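Local coordinates for putative GGDEF domain membrane protein (Pseudomonas fluorescens, PDB 5EUH) that probably makes the second messenger cyclic di-GMP from two GTP, and binds that product in its GGDEF domain, the part of the membrane protein present here, at residues 122-130 and 141-149. Sequence-based numbering, arbitrary orientation.
Sequences TVSIGISTW and LLFAADKAL
Ser-128 meets Leu-141, Ala-144 and Ala-145 of the helix with a side chain of just two atoms. Ser-128 CB sits against Ala-144 CB, 3.8 Å away, and also near the carbonyl oxygen of Leu-141. One bond further out, OG lies between its own backbone N and carbonyl carbon (chi1 65°), a rotation that turns it to the carbonyl oxygen of Leu-141. There Ser-128 OG donates to Leu-141 O at 2.8 Å. The C=O...OG angle is 138°, and the donor is tilted from the carbonyl plane. The methyl of Ala-145 packs against the same hydroxyl. Within the helix, Leu-141 O accepts just a weak bond from Ala-145 N, so the serine adds a second grip on that carbonyl.

Leu-141 turns CG anti to its backbone N, and Leu-141 CD1 then lies 3.5 Å from Trp-130 N and also touches Trp-130 CB. The indole itself leads away from the helix, meeting Trp-23 edge-to-face.

Strands 123-130 and 160-162 lie side by side and parallel in the central sheet of the GGDEF domain, with helix 138-154 as the crossover between them in a beta-alpha-beta unit. The two short segments run roughly antiparallel, their directions 151° apart, with axes 5.9 Å apart at closest approach. Gly-126 has no side chain, and Gly-126 CA lies against the helix backbone, 3.6 Å from Leu-149 N and beside Ala-145 O; this bare position is consistent with the close approach. Ala-148 contributes a methyl, its CB 3.9 Å from Gly-126 CA. Beyond the glycine, Leu-149 extends CD1 alongside the strand to Ser-124 O and CB, while Ser-124 OG hydrogen-bonds Asp-41. On the other face of the strand, Ile-125 and Ile-127 pack on Ala-101 of helix 94-109.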
loop_
_atom_site.group_PDB
_atom_site.type_symbol
_atom_site.label_atom_id
_atom_site.label_comp_id
_atom_site.label_asym_id
_atom_site.label_seq_id
_atom_site.Cartn_x
_atom_site.Cartn_y
_atom_site.Cartn_z
ATOM N N THR A 122 -9.566 0.730 -9.744
ATOM C CA THR A 122 -8.379 -0.108 -9.665
ATOM C C THR A 122 -7.319 0.610 -8.842
ATOM O O THR A 122 -7.447 1.793 -8.518
ATOM C CB THR A 122 -7.826 -0.448 -11.052
ATOM O OG1 THR A 122 -7.474 0.760 -11.737
ATOM C CG2 THR A 122 -8.852 -1.214 -11.876
ATOM N N VAL A 123 -6.263 -0.125 -8.502
ATOM C CA VAL A 123 -5.135 0.416 -7.755
ATOM C C VAL A 123 -3.845 -0.081 -8.388
ATOM O O VAL A 123 -3.801 -1.149 -9.006
ATOM C CB VAL A 123 -5.178 0.028 -6.257
ATOM C CG1 VAL A 123 -6.350 0.698 -5.558
ATOM C CG2 VAL A 123 -5.237 -1.485 -6.094
ATOM N N SER A 124 -2.789 0.708 -8.229
ATOM C CA SER A 124 -1.447 0.331 -8.643
ATOM C C SER A 124 -0.587 0.155 -7.399
ATOM O O SER A 124 -0.714 0.916 -6.437
ATOM C CB SER A 124 -0.838 1.384 -9.572
ATOM O OG SER A 124 -1.697 1.654 -10.666
ATOM N N ILE A 125 0.279 -0.854 -7.416
ATOM C CA ILE A 125 1.020 -1.265 -6.230
ATOM C C ILE A 125 2.491 -1.413 -6.588
ATOM O O ILE A 125 2.832 -2.050 -7.590
ATOM C CB ILE A 125 0.469 -2.584 -5.650
ATOM C CG1 ILE A 125 -0.987 -2.409 -5.212
ATOM C CG2 ILE A 125 1.309 -3.046 -4.474
ATOM C CD1 ILE A 125 -1.626 -3.673 -4.701
ATOM N N GLY A 126 3.354 -0.829 -5.772
ATOM C CA GLY A 126 4.795 -1.023 -5.885
ATOM C C GLY A 126 5.333 -1.680 -4.647
ATOM O O GLY A 126 4.920 -1.360 -3.526
ATOM N N ILE A 127 6.271 -2.613 -4.827
ATOM C CA ILE A 127 6.811 -3.421 -3.746
ATOM C C ILE A 127 8.327 -3.286 -3.722
ATOM O O ILE A 127 8.982 -3.355 -4.768
ATOM C CB ILE A 127 6.416 -4.907 -3.891
ATOM C CG1 ILE A 127 4.924 -5.054 -4.180
ATOM C CG2 ILE A 127 6.807 -5.689 -2.645
ATOM C CD1 ILE A 127 4.451 -6.483 -4.154
ATOM N N SER A 128 8.880 -3.098 -2.527
ATOM C CA SER A 128 10.308 -3.224 -2.280
ATOM C C SER A 128 10.507 -4.145 -1.084
ATOM O O SER A 128 9.603 -4.336 -0.269
ATOM C CB SER A 128 10.974 -1.868 -2.028
ATOM O OG SER A 128 10.493 -1.273 -0.839
ATOM N N THR A 129 11.702 -4.722 -0.982
ATOM C CA THR A 129 11.966 -5.728 0.039
ATOM C C THR A 129 13.432 -5.698 0.435
ATOM O O THR A 129 14.312 -5.800 -0.424
ATOM C CB THR A 129 11.597 -7.128 -0.457
ATOM O OG1 THR A 129 10.235 -7.141 -0.896
ATOM C CG2 THR A 129 11.779 -8.154 0.651
ATOM N N TRP A 130 13.686 -5.576 1.735
ATOM C CA TRP A 130 15.032 -5.681 2.278
ATOM C C TRP A 130 15.271 -7.112 2.741
ATOM O O TRP A 130 14.401 -7.715 3.373
ATOM C CB TRP A 130 15.226 -4.708 3.441
ATOM C CG TRP A 130 16.556 -4.834 4.110
ATOM C CD1 TRP A 130 17.689 -4.140 3.813
ATOM C CD2 TRP A 130 16.893 -5.709 5.192
ATOM N NE1 TRP A 130 18.713 -4.528 4.639
ATOM C CE2 TRP A 130 18.250 -5.492 5.497
ATOM C CE3 TRP A 130 16.180 -6.657 5.933
ATOM C CZ2 TRP A 130 18.907 -6.185 6.508
ATOM C CZ3 TRP A 130 16.834 -7.344 6.931
ATOM C CH2 TRP A 130 18.182 -7.106 7.212
ATOM N N LEU A 141 15.118 1.824 0.486
ATOM C CA LEU A 141 13.995 0.893 0.517
ATOM C C LEU A 141 12.687 1.603 0.190
ATOM O O LEU A 141 11.871 1.096 -0.589
ATOM C CB LEU A 141 13.913 0.224 1.888
ATOM C CG LEU A 141 12.851 -0.864 2.045
ATOM C CD1 LEU A 141 13.295 -2.140 1.357
ATOM C CD2 LEU A 141 12.554 -1.112 3.508
ATOM N N LEU A 142 12.467 2.775 0.787
ATOM C CA LEU A 142 11.278 3.557 0.468
ATOM C C LEU A 142 11.317 4.059 -0.968
ATOM O O LEU A 142 10.278 4.139 -1.633
ATOM C CB LEU A 142 11.149 4.729 1.437
ATOM C CG LEU A 142 10.670 4.408 2.852
ATOM C CD1 LEU A 142 11.457 5.207 3.874
ATOM C CD2 LEU A 142 9.187 4.705 2.971
ATOM N N PHE A 143 12.509 4.403 -1.461
ATOM C CA PHE A 143 12.632 4.900 -2.826
ATOM C C PHE A 143 12.266 3.827 -3.841
ATOM O O PHE A 143 11.608 4.112 -4.847
ATOM C CB PHE A 143 14.054 5.409 -3.069
ATOM C CG PHE A 143 14.229 6.132 -4.374
ATOM C CD1 PHE A 143 14.563 5.442 -5.527
ATOM C CD2 PHE A 143 14.072 7.504 -4.444
ATOM C CE1 PHE A 143 14.726 6.106 -6.725
ATOM C CE2 PHE A 143 14.237 8.171 -5.640
ATOM C CZ PHE A 143 14.563 7.471 -6.781
ATOM N N ALA A 144 12.684 2.583 -3.596
ATOM C CA ALA A 144 12.409 1.514 -4.547
ATOM C C ALA A 144 10.923 1.186 -4.622
ATOM O O ALA A 144 10.454 0.689 -5.651
ATOM C CB ALA A 144 13.209 0.267 -4.178
ATOM N N ALA A 145 10.171 1.451 -3.554
ATOM C CA ALA A 145 8.749 1.129 -3.566
ATOM C C ALA A 145 7.938 2.187 -4.301
ATOM O O ALA A 145 7.005 1.853 -5.037
ATOM C CB ALA A 145 8.235 0.952 -2.140
ATOM N N ASP A 146 8.277 3.464 -4.117
ATOM C CA ASP A 146 7.608 4.519 -4.871
ATOM C C ASP A 146 7.977 4.462 -6.347
ATOM O O ASP A 146 7.139 4.737 -7.213
ATOM C CB ASP A 146 7.960 5.886 -4.293
ATOM C CG ASP A 146 7.142 6.226 -3.066
ATOM O OD1 ASP A 146 6.059 5.631 -2.884
ATOM O OD2 ASP A 146 7.572 7.106 -2.291
ATOM N N LYS A 147 9.229 4.118 -6.652
ATOM C CA LYS A 147 9.628 3.980 -8.048
ATOM C C LYS A 147 8.882 2.836 -8.720
ATOM O O LYS A 147 8.410 2.975 -9.852
ATOM C CB LYS A 147 11.138 3.771 -8.155
ATOM C CG LYS A 147 11.637 3.616 -9.584
ATOM C CD LYS A 147 13.148 3.483 -9.619
ATOM C CE LYS A 147 13.664 3.267 -11.028
ATOM N NZ LYS A 147 15.146 3.173 -11.040
ATOM N N ALA A 148 8.765 1.696 -8.037
ATOM C CA ALA A 148 7.991 0.587 -8.584
ATOM C C ALA A 148 6.519 0.955 -8.711
ATOM O O ALA A 148 5.832 0.492 -9.628
ATOM C CB ALA A 148 8.166 -0.652 -7.710
ATOM N N LEU A 149 6.016 1.787 -7.796
ATOM C CA LEU A 149 4.655 2.293 -7.933
ATOM C C LEU A 149 4.538 3.204 -9.143
ATOM O O LEU A 149 3.522 3.190 -9.848
ATOM C CB LEU A 149 4.241 3.035 -6.664
ATOM C CG LEU A 149 2.933 3.826 -6.721
ATOM C CD1 LEU A 149 1.763 2.905 -7.008
ATOM C CD2 LEU A 149 2.720 4.590 -5.425
#